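Local coordinates for hypothetical protein (Leishmania major, PDB 3LJN) that is of unknown function but is built from stacked ankyrin repeats, a fold that commonly serves protein-protein recognition, at residues F52-H58 with V78-W82; L191-T195 with R229-M233; S251-A255 with V288-V294. All blocks are in the same frame, centred on the assembly; numbering follows the deposited sequence.

The three contacts follow one another along the chain and along an elongated stack of helix pairs, as expected of an ankyrin-repeat protein. Contact 1, toward the N-terminal end, sets the first turn of helix 56-63 and the loop leading into it against the loop between helices 66-75 and 87-93. Contact 2 joins helices 186-195 and 224-231, the second helices of successive pairs. Contact 3 brings a loop after helix 269-273 back to the end of helix 247-253. Centres of contacts 1 and 2 are 36 Å apart, those of 2 and 3 24 Å and those of 1 and 3 49 Å; none touch. Contacts 1 and 2 thus join neighbouring repeat units, whereas contact 3 fastens a longer loop near the C-terminal end.

Contact 1: residues F52-H58 with V78-W82; sequences FGCTALH and VHSLW
This is the joint between the start of one ankyrin repeat and the loop that opens the next. F52-H58 enters helix 56-63 through a turn at G53 (phi/psi 68/19), while V78-W82 is largely extended; the two run in opposite senses, with CA-CA separations of 5.3 Å for G53-W82 and 7.6 Å for L57-V78. A side chain on G53 would collide with L81 O, and its positive phi also suits glycine. The hydrogen bond across the joint runs from S80 OG (chi1 p) to G53 O, 2.9 Å. Within the first segment, the TALH sequence, a family signature, forms a capping box: T55 N donates to H58 ND1 (3.2 Å; H58 chi1 m), and T55 OG1 (chi1 p) at the N-cap accepts a weak bond from L57 N (3.2 Å). Aromatic contacts follow. C54, chi1 t, lies over a face of W82 (chi1 t), its CB 3.8 Å from the centroid of the five-membered ring and its SG 4.0 Å from that of the six-membered ring. W82 CB covers a face of the H58 ring, 4.1 Å from its centroid. Apolar packing adds F52 CB to W82 CD1 (3.8 Å) and L57 CB to V78 CG2 (4.0 Å); H58 CE1 makes a van der Waals contact with V78 CG1 (3.4 Å). P87 of helix 87-93 touches L57, H58 and V78, and L72 of helix 66-75 packs on A56 and L57, so the joint sits where three helices meet.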
loop_
_atom_site.group_PDB
_atom_site.type_symbol
_atom_site.label_atom_id
_atom_site.label_comp_id
_atom_site.label_asym_id
_atom_site.label_seq_id
_atom_site.Cartn_x
_atom_site.Cartn_y
_atom_site.Cartn_z
ATOM N N PHE A 52 -23.172 17.195 -8.068
ATOM C CA PHE A 52 -22.248 16.042 -8.110
ATOM C C PHE A 52 -21.243 15.996 -6.949
ATOM O O PHE A 52 -20.270 15.241 -6.993
ATOM C CB PHE A 52 -21.419 16.050 -9.409
ATOM C CG PHE A 52 -22.223 16.258 -10.649
ATOM C CD1 PHE A 52 -22.291 17.509 -11.241
ATOM C CD2 PHE A 52 -22.907 15.209 -11.225
ATOM C CE1 PHE A 52 -23.042 17.712 -12.393
ATOM C CE2 PHE A 52 -23.657 15.401 -12.370
ATOM C CZ PHE A 52 -23.725 16.657 -12.957
ATOM N N GLY A 53 -21.458 16.805 -5.924
ATOM C CA GLY A 53 -20.521 16.881 -4.819
ATOM C C GLY A 53 -19.170 17.498 -5.152
ATOM O O GLY A 53 -18.207 17.310 -4.419
ATOM N N CYS A 54 -19.082 18.239 -6.247
ATOM C CA CYS A 54 -17.842 18.945 -6.569
ATOM C C CYS A 54 -17.756 20.238 -5.756
ATOM O O CYS A 54 -18.774 20.894 -5.504
ATOM C CB CYS A 54 -17.751 19.257 -8.067
ATOM S SG CYS A 54 -16.292 20.245 -8.464
ATOM N N THR A 55 -16.541 20.575 -5.329
ATOM C CA THR A 55 -16.290 21.791 -4.567
ATOM C C THR A 55 -15.106 22.511 -5.163
ATOM O O THR A 55 -14.401 21.973 -6.018
ATOM C CB THR A 55 -15.925 21.538 -3.107
ATOM O OG1 THR A 55 -14.540 21.211 -3.027
ATOM C CG2 THR A 55 -16.741 20.436 -2.510
ATOM N N ALA A 56 -14.872 23.725 -4.686
ATOM C CA ALA A 56 -13.806 24.558 -5.205
ATOM C C ALA A 56 -12.492 23.827 -5.175
ATOM O O ALA A 56 -11.731 23.899 -6.120
ATOM C CB ALA A 56 -13.703 25.830 -4.386
ATOM N N LEU A 57 -12.217 23.126 -4.089
ATOM C CA LEU A 57 -10.924 22.490 -3.941
ATOM C C LEU A 57 -10.727 21.352 -4.954
ATOM O O LEU A 57 -9.670 21.231 -5.565
ATOM C CB LEU A 57 -10.747 21.974 -2.516
ATOM C CG LEU A 57 -9.330 21.537 -2.172
ATOM C CD1 LEU A 57 -8.324 22.566 -2.713
ATOM C CD2 LEU A 57 -9.169 21.346 -0.678
ATOM N N HIS A 58 -11.744 20.517 -5.135
ATOM C CA HIS A 58 -11.698 19.506 -6.172
ATOM C C HIS A 58 -11.229 20.146 -7.479
ATOM O O HIS A 58 -10.340 19.625 -8.149
ATOM C CB HIS A 58 -13.081 18.890 -6.405
ATOM C CG HIS A 58 -13.527 17.927 -5.347
ATOM N ND1 HIS A 58 -14.473 18.252 -4.402
ATOM C CD2 HIS A 58 -13.215 16.628 -5.133
ATOM C CE1 HIS A 58 -14.695 17.207 -3.625
ATOM N NE2 HIS A 58 -13.946 16.206 -4.047
ATOM N N VAL A 78 -12.803 19.166 2.864
ATOM C CA VAL A 78 -13.839 18.689 1.943
ATOM C C VAL A 78 -14.386 17.349 2.414
ATOM O O VAL A 78 -13.635 16.398 2.522
ATOM C CB VAL A 78 -13.276 18.517 0.518
ATOM C CG1 VAL A 78 -14.127 17.544 -0.294
ATOM C CG2 VAL A 78 -13.165 19.873 -0.193
ATOM N N HIS A 79 -15.693 17.286 2.683
ATOM C CA HIS A 79 -16.375 16.046 3.118
ATOM C C HIS A 79 -17.313 15.465 2.071
ATOM O O HIS A 79 -18.319 14.854 2.402
ATOM C CB HIS A 79 -17.197 16.312 4.388
ATOM C CG HIS A 79 -16.364 16.492 5.612
ATOM N ND1 HIS A 79 -15.611 15.468 6.151
ATOM C CD2 HIS A 79 -16.157 17.577 6.398
ATOM C CE1 HIS A 79 -14.970 15.920 7.217
ATOM N NE2 HIS A 79 -15.285 17.195 7.389
ATOM N N SER A 80 -17.000 15.667 0.807
ATOM C CA SER A 80 -17.810 15.111 -0.253
ATOM C C SER A 80 -16.891 14.519 -1.282
ATOM O O SER A 80 -15.705 14.831 -1.325
ATOM C CB SER A 80 -18.694 16.183 -0.883
ATOM O OG SER A 80 -17.915 17.164 -1.538
ATOM N N LEU A 81 -17.462 13.668 -2.119
ATOM C CA LEU A 81 -16.717 12.934 -3.117
ATOM C C LEU A 81 -17.231 13.353 -4.482
ATOM O O LEU A 81 -18.417 13.620 -4.641
ATOM C CB LEU A 81 -16.922 11.436 -2.899
ATOM C CG LEU A 81 -16.334 10.913 -1.586
ATOM C CD1 LEU A 81 -17.217 9.838 -0.976
ATOM C CD2 LEU A 81 -14.907 10.417 -1.787
ATOM N N TRP A 82 -16.339 13.429 -5.460
ATOM C CA TRP A 82 -16.726 13.773 -6.811
ATOM C C TRP A 82 -16.304 12.636 -7.718
ATOM O O TRP A 82 -15.120 12.339 -7.845
ATOM C CB TRP A 82 -16.081 15.090 -7.230
ATOM C CG TRP A 82 -16.468 15.541 -8.588
ATOM C CD1 TRP A 82 -17.663 15.334 -9.209
ATOM C CD2 TRP A 82 -15.666 16.289 -9.502
ATOM N NE1 TRP A 82 -17.650 15.887 -10.466
ATOM C CE2 TRP A 82 -16.437 16.492 -10.667
ATOM C CE3 TRP A 82 -14.367 16.804 -9.456
ATOM C CZ2 TRP A 82 -15.955 17.191 -11.775
ATOM C CZ3 TRP A 82 -13.890 17.516 -10.558
ATOM C CH2 TRP A 82 -14.680 17.693 -11.704
#

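Contact 2: residues L191-T195 with R229-M233; sequences LMMDT and RFVEM
The contact is consistent with the stacking of second helices in successive ankyrin repeats: the last turn of helix 186-195 faces the C-terminal end of helix 224-231. L191-T195 is helical throughout; R229-V231 is helical, and the chain reaches non-helical M233 (phi/psi -92/18). The nearest CA atoms are those of M193 and R229, 9.3 Å apart, so side chains alone bridge the gap, and only 228 Å² is buried. The methionines are selenomethionines. M193 (chi1 m, chi2 t) is the central side chain, buried and aimed at the other helix. Its CE comes over a face of the F230 ring, with SE 5.1 Å from the ring centroid and oblique to it, a Met-aromatic contact; the same CE lies 4.0 Å from M233 SE. F230, chi1 m, starts out sideways from its CA, but its ring swings closer to the first helix. M233 (chi1 m, chi2 and chi3 t) also points toward that helix and touches L202 and L204 in the intervening loop. Helix 176-182, which precedes helix 186-195, joins in: its M181 packs on F230. Beside the apolar patch, on the exposed side, lies a charged pair. R229 extends past M193, its NH1 4.3 Å from M193 CB, and D194 (chi1 m) turns its carboxylate to the guanidinium edge, where R229 NH1 and D194 OD1 make a salt bridge of 2.9 Å, with a weak hydrogen bond at 121°.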
loop_
_atom_site.group_PDB
_atom_site.type_symbol
_atom_site.label_atom_id
_atom_site.label_comp_id
_atom_site.label_asym_id
_atom_site.label_seq_id
_atom_site.Cartn_x
_atom_site.Cartn_y
_atom_site.Cartn_z
ATOM N N LEU A 191 11.691 1.687 -4.321
ATOM C CA LEU A 191 11.537 3.104 -4.057
ATOM C C LEU A 191 10.741 3.336 -2.770
ATOM O O LEU A 191 11.158 4.120 -1.927
ATOM C CB LEU A 191 10.858 3.797 -5.239
ATOM C CG LEU A 191 10.799 5.321 -5.167
ATOM C CD1 LEU A 191 12.192 5.886 -5.057
ATOM C CD2 LEU A 191 10.097 5.881 -6.377
HETATM N N MSE A 192 9.619 2.642 -2.601
HETATM C CA MSE A 192 8.811 2.800 -1.392
HETATM C C MSE A 192 9.582 2.440 -0.129
HETATM O O MSE A 192 9.558 3.182 0.842
HETATM C CB MSE A 192 7.524 1.975 -1.466
HETATM C CG MSE A 192 6.406 2.665 -2.249
HETATM SE SE MSE A 192 4.711 1.676 -2.372
HETATM C CE MSE A 192 5.387 -0.078 -2.889
HETATM N N MSE A 193 10.268 1.306 -0.148
HETATM C CA MSE A 193 11.007 0.836 1.020
HETATM C C MSE A 193 12.298 1.595 1.272
HETATM O O MSE A 193 12.781 1.612 2.400
HETATM C CB MSE A 193 11.351 -0.636 0.869
HETATM C CG MSE A 193 10.265 -1.575 1.342
HETATM SE SE MSE A 193 10.625 -3.341 0.545
HETATM C CE MSE A 193 10.031 -4.530 2.007
ATOM N N ASP A 194 12.875 2.193 0.237
ATOM C CA ASP A 194 14.127 2.941 0.399
ATOM C C ASP A 194 13.878 4.436 0.663
ATOM O O ASP A 194 14.638 5.075 1.377
ATOM C CB ASP A 194 15.041 2.706 -0.813
ATOM C CG ASP A 194 15.274 1.197 -1.097
ATOM O OD1 ASP A 194 14.684 0.349 -0.377
ATOM O OD2 ASP A 194 16.033 0.856 -2.039
ATOM N N THR A 195 12.791 4.970 0.114
ATOM C CA THR A 195 12.370 6.354 0.349
ATOM C C THR A 195 11.736 6.551 1.714
ATOM O O THR A 195 11.801 7.640 2.265
ATOM C CB THR A 195 11.328 6.804 -0.704
ATOM O OG1 THR A 195 11.804 6.487 -2.017
ATOM C CG2 THR A 195 11.067 8.304 -0.620
ATOM N N ARG A 229 14.436 -8.780 3.295
ATOM C CA ARG A 229 14.336 -7.412 3.805
ATOM C C ARG A 229 13.178 -7.272 4.768
ATOM O O ARG A 229 13.227 -6.484 5.704
ATOM C CB ARG A 229 14.166 -6.404 2.674
ATOM C CG ARG A 229 15.432 -6.129 1.893
ATOM C CD ARG A 229 15.510 -4.668 1.492
ATOM N NE ARG A 229 15.643 -3.793 2.659
ATOM C CZ ARG A 229 15.597 -2.460 2.623
ATOM N NH1 ARG A 229 15.423 -1.808 1.470
ATOM N NH2 ARG A 229 15.732 -1.771 3.754
ATOM N N PHE A 230 12.126 -8.037 4.526
ATOM C CA PHE A 230 11.013 -8.061 5.446
ATOM C C PHE A 230 11.441 -8.677 6.780
ATOM O O PHE A 230 11.133 -8.139 7.840
ATOM C CB PHE A 230 9.821 -8.804 4.840
ATOM C CG PHE A 230 9.055 -8.001 3.825
ATOM C CD1 PHE A 230 8.440 -6.815 4.182
ATOM C CD2 PHE A 230 8.917 -8.446 2.523
ATOM C CE1 PHE A 230 7.721 -6.081 3.253
ATOM C CE2 PHE A 230 8.199 -7.718 1.592
ATOM C CZ PHE A 230 7.609 -6.536 1.953
ATOM N N VAL A 231 12.172 -9.784 6.724
ATOM C CA VAL A 231 12.658 -10.447 7.930
ATOM C C VAL A 231 13.553 -9.519 8.760
ATOM O O VAL A 231 13.409 -9.422 9.982
ATOM C CB VAL A 231 13.412 -11.739 7.568
ATOM C CG1 VAL A 231 14.282 -12.201 8.705
ATOM C CG2 VAL A 231 12.428 -12.813 7.194
ATOM N N GLU A 232 14.456 -8.828 8.076
ATOM C CA GLU A 232 15.400 -7.916 8.716
ATOM C C GLU A 232 14.754 -6.592 9.103
ATOM O O GLU A 232 15.384 -5.758 9.730
ATOM C CB GLU A 232 16.575 -7.650 7.780
ATOM C CG GLU A 232 17.399 -8.905 7.465
ATOM C CD GLU A 232 18.342 -8.722 6.282
ATOM O OE1 GLU A 232 18.023 -7.900 5.372
ATOM O OE2 GLU A 232 19.393 -9.411 6.273
HETATM N N MSE A 233 13.507 -6.395 8.697
HETATM C CA MSE A 233 12.672 -5.339 9.241
HETATM C C MSE A 233 11.851 -5.850 10.421
HETATM O O MSE A 233 10.866 -5.232 10.809
HETATM C CB MSE A 233 11.750 -4.799 8.154
HETATM C CG MSE A 233 12.456 -3.861 7.213
HETATM SE SE MSE A 233 11.400 -3.431 5.623
HETATM C CE MSE A 233 12.331 -1.748 5.131
#

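Contact 3: residues S251-A255 with V288-V294; sequences SVRAA and VVWLDFV
At the apolar centre, A254 CB packs 3.8 Å from L291 CD1 and 3.6 Å from F293 CZ, while A255 CB lies 4.3 Å from V294 CG1. The two alanines directly follow helix 247-253: A254 (phi/psi -84/4) leads to A255, with positive phi (67/-113). Their partner, the loop between helices 269-273 and 300-317, packs on this helix end near the C-terminal end of the stack. It is extended through V288-L291, then folds into a type I turn from L291 to V294, closed by V294 N to L291 O (2.9 Å). Nearest CA pairs are R253-W290, 4.7 Å, and A254-L291, 5.5 Å; here L291 N donates to R253 O (3.2 Å, 166°). L291 (chi1 m, chi2 t) and F293 (chi1 p) start sideways yet bring their ends inward. W290, chi1 m, turns its ring edge to the helix end, with CZ3 3.4 Å from V252 O and CE3 3.4 Å from R253 O; it also makes a cation-pi contact with K302 of helix 300-317. Further out, R253 (chi1 m, chi3 m) leaves its CA sideways but bends nearer: CG meets V288 CG1 at 4.2 Å, and L291 CD2 lies over a guanidinium face, 3.4 Å from R253 NH1. At the polar edge R253 NH1 donates to V289 O (2.9 Å, 177°). Both hydrogen bonds use main-chain groups of 288-294, holding the loop by its backbone as well as by apolar packing.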
loop_
_atom_site.group_PDB
_atom_site.type_symbol
_atom_site.label_atom_id
_atom_site.label_comp_id
_atom_site.label_asym_id
_atom_site.label_seq_id
_atom_site.Cartn_x
_atom_site.Cartn_y
_atom_site.Cartn_z
ATOM N N SER A 251 8.221 -21.091 2.793
ATOM C CA SER A 251 9.615 -20.989 2.423
ATOM C C SER A 251 10.163 -22.330 2.000
ATOM O O SER A 251 10.870 -22.446 1.016
ATOM C CB SER A 251 10.424 -20.493 3.587
ATOM O OG SER A 251 11.762 -20.319 3.186
ATOM N N VAL A 252 9.839 -23.345 2.783
ATOM C CA VAL A 252 10.169 -24.726 2.453
ATOM C C VAL A 252 9.597 -25.046 1.082
ATOM O O VAL A 252 10.352 -25.412 0.171
ATOM C CB VAL A 252 9.619 -25.713 3.521
ATOM C CG1 VAL A 252 9.722 -27.136 3.034
ATOM C CG2 VAL A 252 10.388 -25.552 4.829
ATOM N N ARG A 253 8.279 -24.860 0.943
ATOM C CA ARG A 253 7.552 -25.139 -0.298
ATOM C C ARG A 253 8.022 -24.350 -1.516
ATOM O O ARG A 253 7.888 -24.816 -2.643
ATOM C CB ARG A 253 6.074 -24.847 -0.116
ATOM C CG ARG A 253 5.341 -25.860 0.728
ATOM C CD ARG A 253 3.987 -26.107 0.147
ATOM N NE ARG A 253 3.000 -25.109 0.537
ATOM C CZ ARG A 253 2.000 -24.676 -0.237
ATOM N NH1 ARG A 253 1.848 -25.104 -1.495
ATOM N NH2 ARG A 253 1.145 -23.781 0.255
ATOM N N ALA A 254 8.548 -23.153 -1.300
ATOM C CA ALA A 254 9.084 -22.352 -2.392
ATOM C C ALA A 254 10.519 -22.736 -2.743
ATOM O O ALA A 254 11.112 -22.103 -3.619
ATOM C CB ALA A 254 9.026 -20.872 -2.026
ATOM N N ALA A 255 11.054 -23.779 -2.096
ATOM C CA ALA A 255 12.494 -24.076 -2.098
ATOM C C ALA A 255 13.155 -22.935 -1.322
ATOM O O ALA A 255 12.895 -22.793 -0.131
ATOM C CB ALA A 255 13.037 -24.209 -3.501
ATOM N N VAL A 288 4.933 -32.732 0.531
ATOM C CA VAL A 288 5.214 -31.354 0.136
ATOM C C VAL A 288 4.592 -31.000 -1.224
ATOM O O VAL A 288 4.801 -31.710 -2.225
ATOM C CB VAL A 288 6.725 -31.063 0.127
ATOM C CG1 VAL A 288 6.972 -29.573 -0.154
ATOM C CG2 VAL A 288 7.359 -31.499 1.470
ATOM N N VAL A 289 3.825 -29.902 -1.229
ATOM C CA VAL A 289 3.170 -29.374 -2.421
ATOM C C VAL A 289 3.979 -28.176 -2.909
ATOM O O VAL A 289 3.616 -27.026 -2.673
ATOM C CB VAL A 289 1.703 -28.941 -2.118
ATOM C CG1 VAL A 289 1.003 -28.423 -3.382
ATOM C CG2 VAL A 289 0.930 -30.082 -1.499
ATOM N N TRP A 290 5.071 -28.458 -3.608
ATOM C CA TRP A 290 5.954 -27.408 -4.125
ATOM C C TRP A 290 5.206 -26.368 -4.933
ATOM O O TRP A 290 4.289 -26.711 -5.651
ATOM C CB TRP A 290 7.004 -28.011 -5.040
ATOM C CG TRP A 290 7.764 -29.103 -4.451
ATOM C CD1 TRP A 290 7.658 -30.417 -4.759
ATOM C CD2 TRP A 290 8.770 -28.996 -3.450
ATOM N NE1 TRP A 290 8.543 -31.151 -4.009
ATOM C CE2 TRP A 290 9.242 -30.299 -3.194
ATOM C CE3 TRP A 290 9.323 -27.927 -2.743
ATOM C CZ2 TRP A 290 10.241 -30.565 -2.254
ATOM C CZ3 TRP A 290 10.318 -28.190 -1.799
ATOM C CH2 TRP A 290 10.766 -29.496 -1.569
ATOM N N LEU A 291 5.625 -25.107 -4.848
ATOM C CA LEU A 291 4.976 -24.031 -5.618
ATOM C C LEU A 291 5.388 -24.071 -7.095
ATOM O O LEU A 291 6.377 -24.692 -7.451
ATOM C CB LEU A 291 5.256 -22.657 -5.003
ATOM C CG LEU A 291 4.937 -22.496 -3.514
ATOM C CD1 LEU A 291 5.339 -21.130 -3.069
ATOM C CD2 LEU A 291 3.493 -22.730 -3.205
ATOM N N ASP A 292 4.624 -23.401 -7.945
ATOM C CA ASP A 292 4.666 -23.636 -9.395
ATOM C C ASP A 292 5.945 -23.196 -10.103
ATOM O O ASP A 292 6.407 -23.872 -11.024
ATOM C CB ASP A 292 3.458 -22.970 -10.058
ATOM C CG ASP A 292 2.144 -23.431 -9.446
ATOM O OD1 ASP A 292 2.213 -24.223 -8.451
ATOM O OD2 ASP A 292 1.063 -23.002 -9.952
ATOM N N PHE A 293 6.490 -22.059 -9.683
ATOM C CA PHE A 293 7.814 -21.585 -10.103
ATOM C C PHE A 293 8.976 -22.484 -9.625
ATOM O O PHE A 293 10.124 -22.173 -9.922
ATOM C CB PHE A 293 8.042 -20.169 -9.561
ATOM C CG PHE A 293 7.954 -20.083 -8.054
ATOM C CD1 PHE A 293 9.044 -20.424 -7.251
ATOM C CD2 PHE A 293 6.769 -19.701 -7.435
ATOM C CE1 PHE A 293 8.966 -20.371 -5.874
ATOM C CE2 PHE A 293 6.688 -19.647 -6.054
ATOM C CZ PHE A 293 7.792 -19.980 -5.273
ATOM N N VAL A 294 8.686 -23.537 -8.848
ATOM C CA VAL A 294 9.675 -24.545 -8.420
ATOM C C VAL A 294 9.643 -25.713 -9.396
ATOM O O VAL A 294 8.566 -26.225 -9.665
ATOM C CB VAL A 294 9.328 -25.148 -7.040
ATOM C CG1 VAL A 294 10.479 -25.937 -6.515
ATOM C CG2 VAL A 294 8.933 -24.088 -6.064
#